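Alkaline phosphatase (Thermus thermophilus, PDB 7KWD) probably hydrolyses phosphate monoesters as a homodimeric alkaline phosphatase that carries two zinc ions and one magnesium ion in each active site. Local coordinates at residues S316-G321 with G431-S436; G81-Y86 with V438-Y443. All blocks are in the same frame, centred on the assembly; numbering follows the deposited sequence.

In the fold
Both contacts tie the C-terminal part of the chain back onto the core of the alkaline phosphatase fold, with their centres about 13 Å apart. Contact 1 holds ligands of both zinc ions, whereas contact 2 lies farther from the metals, the nearest atom of the Thr-85 side chain being about 9 Å from a zinc ion. Strand 433-434 leads directly into strand 438-443. Along the chain, the loop closed by contact 1 is nested within that closed by contact 2. They also touch: Ser-316 N probably hydrogen-bonds to Met-439 O at 3.0 Å, and Asp-317 O packs on Thr-85 CG2 at 3.4 Å. The second subunit reaches both.

Contact 1: S316-G321 with G431-S436; sequences SDHATG and GQHTAS. With ZN (zinc ion), chain E; ZN (zinc ion), chain F.
The imidazoles of His-318 and His-433 stack face to face, their centroids 3.7 Å apart and their planes inclined at 23°. His-318 CE1 sits over the centre of the His-433 ring, while His-433 ND1 lies above the rim of the His-318 ring. Asp-317 OD1 occupies the opposite face of His-318, also toward the rim, and Thr-320 OG1 stands at that ring's edge, in its plane. Thr-320 OG1 comes within 3.2 Å of His-433 CD2 and hydrogen-bonds to Asp-275.

With CG between the backbone N and carbonyl carbon (chi1 52°), the His-318 ring starts out toward 431-436, where it meets His-433. His-318 ND1 donates to Ala-319 O at 3.1 Å, in the ring plane, which fixes the ring's rotation and leaves NE2 for zinc. Thr-434 N reaches Ala-319 O from the other face of the carbonyl at 2.9 Å, so this one oxygen steadies a metal ligand and joins the two segments. Gly-321 N to Gln-432 O adds a second backbone bond. A water accepts a hydrogen bond from Ala-319 N and donates to Thr-434 O and Ser-436 O.

Asp-317 OD2 and His-318 NE2 bind one zinc ion, completed by Asp-47 and Ser-95; His-433 NE2 binds the other at 2.2 Å, with Asp-275 and His-279. His-433 ND1 is engaged by Thr-93 O, and Thr-434 OG1 bonds to Glu-52 of the second subunit. The stack sets ligands of the two zinc ions against each other and would be expected to help fix their relative placement, consistent with the paired-zinc centre of alkaline phosphatases, in which a serine, here probably Ser-95, is phosphorylated.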
ATOM      1  N   SER A 316      10.234   5.909   3.775  1.00 18.85           N
ATOM      2  CA  SER A 316      10.010   4.633   4.439  1.00 18.90           C
ATOM      3  C   SER A 316      11.000   3.613   3.893  1.00 21.66           C
ATOM      4  O   SER A 316      11.300   3.616   2.688  1.00 19.82           O
ATOM      5  CB  SER A 316       8.581   4.143   4.207  1.00 20.00           C
ATOM      6  OG  SER A 316       8.471   2.802   4.674  1.00 26.97           O
ATOM      7  N   ASP A 317      11.509   2.722   4.767  1.00 23.22           N
ATOM      8  CA  ASP A 317      12.457   1.718   4.272  1.00 20.36           C
ATOM      9  C   ASP A 317      11.798   0.463   3.717  1.00 22.20           C
ATOM     10  O   ASP A 317      12.437  -0.265   2.955  1.00 19.77           O
ATOM     11  CB  ASP A 317      13.480   1.339   5.355  1.00 22.43           C
ATOM     12  CG  ASP A 317      12.891   0.596   6.504  1.00 22.13           C
ATOM     13  OD1 ASP A 317      11.674   0.697   6.792  1.00 20.07           O
ATOM     14  OD2 ASP A 317      13.684  -0.105   7.167  1.00 27.02           O
ATOM     15  N   HIS A 318      10.547   0.201   4.079  1.00 23.78           N
ATOM     16  CA  HIS A 318       9.719  -0.864   3.521  1.00 23.60           C
ATOM     17  C   HIS A 318       8.393  -0.817   4.279  1.00 23.49           C
ATOM     18  O   HIS A 318       8.295  -0.219   5.360  1.00 21.47           O
ATOM     19  CB  HIS A 318      10.327  -2.260   3.697  1.00 17.51           C
ATOM     20  CG  HIS A 318      10.690  -2.522   5.112  1.00 27.90           C
ATOM     21  ND1 HIS A 318       9.755  -2.881   6.061  1.00 21.41           N
ATOM     22  CD2 HIS A 318      11.850  -2.353   5.769  1.00 29.13           C
ATOM     23  CE1 HIS A 318      10.337  -2.964   7.235  1.00 23.41           C
ATOM     24  NE2 HIS A 318      11.610  -2.666   7.077  1.00 26.76           N
ATOM     25  N   ALA A 319       7.402  -1.496   3.726  1.00 24.94           N
ATOM     26  CA  ALA A 319       6.132  -1.674   4.386  1.00 20.19           C
ATOM     27  C   ALA A 319       6.179  -2.891   5.307  1.00 24.36           C
ATOM     28  O   ALA A 319       6.941  -3.838   5.082  1.00 22.42           O
ATOM     29  CB  ALA A 319       5.014  -1.850   3.356  1.00 24.90           C
ATOM     30  N   THR A 320       5.335  -2.861   6.343  1.00 20.85           N
ATOM     31  CA  THR A 320       5.231  -3.973   7.281  1.00 23.90           C
ATOM     32  C   THR A 320       3.780  -4.181   7.682  1.00 25.71           C
ATOM     33  O   THR A 320       3.068  -3.222   8.012  1.00 23.43           O
ATOM     34  CB  THR A 320       6.099  -3.737   8.516  1.00 24.65           C
ATOM     35  OG1 THR A 320       7.438  -3.651   8.083  1.00 22.04           O
ATOM     36  CG2 THR A 320       5.955  -4.905   9.532  1.00 25.26           C
ATOM     37  N   GLY A 321       3.371  -5.444   7.676  1.00 22.65           N
ATOM     38  CA  GLY A 321       2.027  -5.831   8.016  1.00 27.72           C
ATOM     39  C   GLY A 321       1.318  -6.441   6.828  1.00 24.83           C
ATOM     40  O   GLY A 321       1.567  -7.600   6.500  1.00 23.95           O
ATOM     41  N   GLY A 431       2.390 -10.688   9.995  1.00 22.53           N
ATOM     42  CA  GLY A 431       3.175 -10.048  11.028  1.00 28.49           C
ATOM     43  C   GLY A 431       4.573  -9.653  10.551  1.00 25.97           C
ATOM     44  O   GLY A 431       5.449  -9.354  11.372  1.00 23.88           O
ATOM     45  N   GLN A 432       4.802  -9.631   9.238  1.00 21.20           N
ATOM     46  CA  GLN A 432       6.134  -9.426   8.674  1.00 24.88           C
ATOM     47  C   GLN A 432       6.146  -8.279   7.659  1.00 26.75           C
ATOM     48  O   GLN A 432       5.114  -7.707   7.318  1.00 24.17           O
ATOM     49  CB  GLN A 432       6.616 -10.733   8.007  1.00 23.40           C
ATOM     50  CG  GLN A 432       6.818 -11.885   8.983  1.00 27.87           C
ATOM     51  CD  GLN A 432       5.544 -12.702   9.189  1.00 29.19           C
ATOM     52  OE1 GLN A 432       4.808 -12.458  10.138  1.00 28.19           O
ATOM     53  NE2 GLN A 432       5.275 -13.651   8.290  1.00 31.05           N
ATOM     54  N   HIS A 433       7.344  -7.954   7.156  1.00 24.42           N
ATOM     55  CA  HIS A 433       7.476  -6.968   6.081  1.00 21.65           C
ATOM     56  C   HIS A 433       6.765  -7.448   4.820  1.00 21.37           C
ATOM     57  O   HIS A 433       6.566  -8.648   4.601  1.00 22.13           O
ATOM     58  CB  HIS A 433       8.931  -6.728   5.712  1.00 24.10           C
ATOM     59  CG  HIS A 433       9.782  -6.350   6.866  1.00 24.08           C
ATOM     60  ND1 HIS A 433      11.149  -6.213   6.764  1.00 28.19           N
ATOM     61  CD2 HIS A 433       9.468  -6.088   8.158  1.00 24.81           C
ATOM     62  CE1 HIS A 433      11.647  -5.889   7.947  1.00 25.47           C
ATOM     63  NE2 HIS A 433      10.651  -5.822   8.805  1.00 23.41           N
ATOM     64  N   THR A 434       6.388  -6.500   3.982  1.00 23.77           N
ATOM     65  CA  THR A 434       5.802  -6.803   2.682  1.00 25.13           C
ATOM     66  C   THR A 434       6.616  -6.122   1.589  1.00 22.32           C
ATOM     67  O   THR A 434       7.530  -5.337   1.851  1.00 23.20           O
ATOM     68  CB  THR A 434       4.333  -6.372   2.600  1.00 23.10           C
ATOM     69  OG1 THR A 434       4.252  -4.935   2.666  1.00 25.76           O
ATOM     70  CG2 THR A 434       3.500  -6.985   3.742  1.00 24.62           C
ATOM     71  N   ALA A 435       6.273  -6.448   0.349  1.00 20.17           N
ATOM     72  CA  ALA A 435       7.057  -6.081  -0.825  1.00 23.47           C
ATOM     73  C   ALA A 435       6.606  -4.779  -1.484  1.00 22.30           C
ATOM     74  O   ALA A 435       7.213  -4.344  -2.475  1.00 25.30           O
ATOM     75  CB  ALA A 435       6.963  -7.185  -1.875  1.00 24.30           C
ATOM     76  N   SER A 436       5.564  -4.170  -0.981  1.00 18.69           N
ATOM     77  CA  SER A 436       5.010  -2.957  -1.568  1.00 22.25           C
ATOM     78  C   SER A 436       6.069  -1.862  -1.747  1.00 21.34           C
ATOM     79  O   SER A 436       6.866  -1.598  -0.831  1.00 22.77           O
ATOM     80  CB  SER A 436       3.897  -2.434  -0.640  1.00 22.85           C
ATOM     81  OG  SER A 436       3.570  -1.092  -0.975  1.00 37.64           O
TER
HETATM   82 ZN    ZN E 603      12.892  -1.573   8.564  1.00 37.00          ZN
HETATM   83 ZN    ZN F 604      10.711  -5.226  10.901  1.00 30.30          ZN
HETATM   84  O   HOH W   1       8.166  -2.827   1.089  1.00 20.79           O

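Contact 2: G81-Y86 with V438-Y443; sequences GLINTY and VMLLLY
Ile-83 packs against Val-438 and Leu-440 on one face of an antiparallel strand pair. Its CG1, set between the backbone N and carbonyl carbon (chi1 50°), meets Val-438 CG2 at 3.7 Å, while its CG2 branch touches Leu-440 CD2, the two side chains crossing at about a right angle. The CG2 methyl of Val-438 also receives Thr-85 CG2 at 3.7 Å, just beyond the end of strand 81-84.

Four backbone hydrogen bonds set Ile-83, Val-438 and Leu-440 in register. Gly-81 N donates to Leu-440 O at 2.8 Å and Leu-440 N to Gly-81 O at 3.0 Å, and Ile-83 and Val-438 bond reciprocally in the same way. Between them lies the non-hydrogen-bonded pair Leu-82 and Met-439, where Leu-82 CA makes a C-H...O contact of 3.2 Å with Val-438 O. An alanine in place of Ile-83 would probably leave a gap between the methyls of Val-438 and Leu-440 and let both side chains shift.

Farther out, strand 454-456 bonds to Leu-82 and Asn-84, and strand 310-325 bonds to Met-439 and Leu-441, placing the pair between strands 454-456 and 310-325. Leu-82 packs on Trp-51 of the second subunit, whose Gln-58 is hydrogen-bonded to Asn-84. The specificity of the contact lies in its reciprocal backbone bonds, to which the side chains add apolar packing; through Val-438, which packs on Ser-316 and Ala-319, that apolar face adjoins the zinc-binding segment.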
ATOM      1  N   GLY A  81       7.547  10.418  -4.411  1.00 22.75           N
ATOM      2  CA  GLY A  81       7.384   9.260  -5.257  1.00 16.81           C
ATOM      3  C   GLY A  81       7.511   8.005  -4.403  1.00 20.18           C
ATOM      4  O   GLY A  81       7.146   7.974  -3.242  1.00 20.44           O
ATOM      5  N   LEU A  82       8.040   6.973  -5.052  1.00 20.81           N
ATOM      6  CA  LEU A  82       7.950   5.619  -4.565  1.00 19.88           C
ATOM      7  C   LEU A  82       9.304   4.958  -4.714  1.00 21.25           C
ATOM      8  O   LEU A  82       9.980   5.159  -5.736  1.00 16.29           O
ATOM      9  CB  LEU A  82       6.927   4.823  -5.368  1.00 16.68           C
ATOM     10  CG  LEU A  82       5.458   5.212  -5.269  1.00 22.07           C
ATOM     11  CD1 LEU A  82       4.613   4.323  -6.206  1.00 23.30           C
ATOM     12  CD2 LEU A  82       5.002   5.125  -3.848  1.00 22.45           C
ATOM     13  N   ILE A  83       9.686   4.146  -3.726  1.00 23.60           N
ATOM     14  CA  ILE A  83      10.865   3.310  -3.879  1.00 17.63           C
ATOM     15  C   ILE A  83      10.486   1.835  -3.876  1.00 19.12           C
ATOM     16  O   ILE A  83       9.644   1.395  -3.088  1.00 20.26           O
ATOM     17  CB  ILE A  83      11.929   3.586  -2.806  1.00 21.98           C
ATOM     18  CG1 ILE A  83      11.316   3.558  -1.408  1.00 23.41           C
ATOM     19  CG2 ILE A  83      12.656   4.917  -3.073  1.00 23.33           C
ATOM     20  CD1 ILE A  83      12.386   3.423  -0.366  1.00 21.44           C
ATOM     21  N   ASN A  84      11.168   1.063  -4.731  1.00 22.51           N
ATOM     22  CA  ASN A  84      11.188  -0.393  -4.614  1.00 22.77           C
ATOM     23  C   ASN A  84      12.148  -0.797  -3.494  1.00 27.51           C
ATOM     24  O   ASN A  84      13.246  -0.241  -3.359  1.00 24.20           O
ATOM     25  CB  ASN A  84      11.604  -1.034  -5.944  1.00 22.68           C
ATOM     26  CG  ASN A  84      10.429  -1.265  -6.868  1.00 22.97           C
ATOM     27  OD1 ASN A  84       9.311  -1.576  -6.430  1.00 21.69           O
ATOM     28  ND2 ASN A  84      10.663  -1.112  -8.162  1.00 22.21           N
ATOM     29  N   THR A  85      11.718  -1.759  -2.669  1.00 21.00           N
ATOM     30  CA  THR A  85      12.453  -2.095  -1.458  1.00 23.78           C
ATOM     31  C   THR A  85      13.104  -3.467  -1.502  1.00 23.79           C
ATOM     32  O   THR A  85      13.753  -3.860  -0.526  1.00 24.67           O
ATOM     33  CB  THR A  85      11.516  -2.047  -0.259  1.00 20.27           C
ATOM     34  OG1 THR A  85      10.434  -2.980  -0.490  1.00 19.95           O
ATOM     35  CG2 THR A  85      10.967  -0.656  -0.095  1.00 18.26           C
ATOM     36  N   TYR A  86      12.911  -4.223  -2.570  1.00 21.70           N
ATOM     37  CA  TYR A  86      13.474  -5.564  -2.608  1.00 24.59           C
ATOM     38  C   TYR A  86      14.990  -5.553  -2.422  1.00 27.46           C
ATOM     39  O   TYR A  86      15.705  -4.636  -2.842  1.00 24.23           O
ATOM     40  CB  TYR A  86      13.105  -6.275  -3.898  1.00 25.77           C
ATOM     41  CG  TYR A  86      13.394  -5.585  -5.200  1.00 27.21           C
ATOM     42  CD1 TYR A  86      14.626  -5.711  -5.827  1.00 30.55           C
ATOM     43  CD2 TYR A  86      12.396  -4.892  -5.859  1.00 32.03           C
ATOM     44  CE1 TYR A  86      14.863  -5.109  -7.070  1.00 25.71           C
ATOM     45  CE2 TYR A  86      12.617  -4.304  -7.069  1.00 32.44           C
ATOM     46  CZ  TYR A  86      13.856  -4.416  -7.672  1.00 32.95           C
ATOM     47  OH  TYR A  86      14.065  -3.829  -8.889  1.00 39.34           O
ATOM     48  N   VAL A 438       7.121   2.007  -1.350  1.00 19.22           N
ATOM     49  CA  VAL A 438       6.762   2.883  -0.241  1.00 21.91           C
ATOM     50  C   VAL A 438       7.258   4.307  -0.496  1.00 18.83           C
ATOM     51  O   VAL A 438       7.913   4.606  -1.494  1.00 16.82           O
ATOM     52  CB  VAL A 438       7.311   2.353   1.101  1.00 25.44           C
ATOM     53  CG1 VAL A 438       6.573   1.070   1.461  1.00 25.49           C
ATOM     54  CG2 VAL A 438       8.810   2.123   0.978  1.00 23.26           C
ATOM     55  N   MET A 439       6.912   5.172   0.451  1.00 18.77           N
ATOM     56  CA  MET A 439       7.054   6.617   0.314  1.00 21.93           C
ATOM     57  C   MET A 439       8.499   7.083   0.216  1.00 23.05           C
ATOM     58  O   MET A 439       9.363   6.668   0.978  1.00 21.21           O
ATOM     59  CB  MET A 439       6.414   7.278   1.524  1.00 22.11           C
ATOM     60  CG  MET A 439       6.637   8.763   1.650  1.00 29.70           C
ATOM     61  SD  MET A 439       5.873   9.384   3.158  1.00 25.83           S
ATOM     62  CE  MET A 439       6.992   8.898   4.392  1.00 23.79           C
ATOM     63  N   LEU A 440       8.732   8.030  -0.705  1.00 17.83           N
ATOM     64  CA  LEU A 440       9.955   8.830  -0.748  1.00 19.01           C
ATOM     65  C   LEU A 440       9.558  10.278  -1.001  1.00 18.99           C
ATOM     66  O   LEU A 440       8.860  10.561  -1.983  1.00 22.00           O
ATOM     67  CB  LEU A 440      10.899   8.366  -1.849  1.00 19.25           C
ATOM     68  CG  LEU A 440      12.068   9.270  -2.253  1.00 20.05           C
ATOM     69  CD1 LEU A 440      13.107   9.497  -1.131  1.00 25.27           C
ATOM     70  CD2 LEU A 440      12.754   8.624  -3.419  1.00 24.07           C
ATOM     71  N   LEU A 441      10.030  11.176  -0.145  1.00 20.53           N
ATOM     72  CA  LEU A 441       9.598  12.572  -0.168  1.00 20.70           C
ATOM     73  C   LEU A 441      10.778  13.500   0.063  1.00 21.40           C
ATOM     74  O   LEU A 441      11.590  13.261   0.957  1.00 19.81           O
ATOM     75  CB  LEU A 441       8.535  12.823   0.908  1.00 19.08           C
ATOM     76  CG  LEU A 441       8.210  14.231   1.420  1.00 22.91           C
ATOM     77  CD1 LEU A 441       7.399  14.968   0.399  1.00 23.72           C
ATOM     78  CD2 LEU A 441       7.405  14.108   2.702  1.00 30.00           C
ATOM     79  N   LEU A 442      10.821  14.589  -0.699  1.00 19.65           N
ATOM     80  CA  LEU A 442      11.893  15.572  -0.633  1.00 24.11           C
ATOM     81  C   LEU A 442      11.361  16.917  -0.169  1.00 24.87           C
ATOM     82  O   LEU A 442      10.385  17.440  -0.723  1.00 22.81           O
ATOM     83  CB  LEU A 442      12.562  15.765  -1.987  1.00 26.60           C
ATOM     84  CG  LEU A 442      13.104  14.489  -2.634  1.00 22.00           C
ATOM     85  CD1 LEU A 442      13.655  14.807  -4.042  1.00 24.37           C
ATOM     86  CD2 LEU A 442      14.165  13.911  -1.773  1.00 25.42           C
ATOM     87  N   TYR A 443      12.002  17.490   0.833  1.00 21.72           N
ATOM     88  CA  TYR A 443      11.544  18.760   1.395  1.00 24.39           C
ATOM     89  C   TYR A 443      12.741  19.693   1.378  1.00 25.45           C
ATOM     90  O   TYR A 443      13.673  19.556   2.187  1.00 20.81           O
ATOM     91  CB  TYR A 443      10.973  18.597   2.800  1.00 25.35           C
ATOM     92  CG  TYR A 443      10.385  19.887   3.328  1.00 21.92           C
ATOM     93  CD1 TYR A 443      11.177  20.831   3.970  1.00 29.13           C
ATOM     94  CD2 TYR A 443       9.049  20.184   3.147  1.00 22.68           C
ATOM     95  CE1 TYR A 443      10.647  22.028   4.425  1.00 23.17           C
ATOM     96  CE2 TYR A 443       8.516  21.368   3.617  1.00 24.90           C
ATOM     97  CZ  TYR A 443       9.318  22.281   4.262  1.00 27.59           C
ATOM     98  OH  TYR A 443       8.754  23.457   4.719  1.00 26.71           O
TER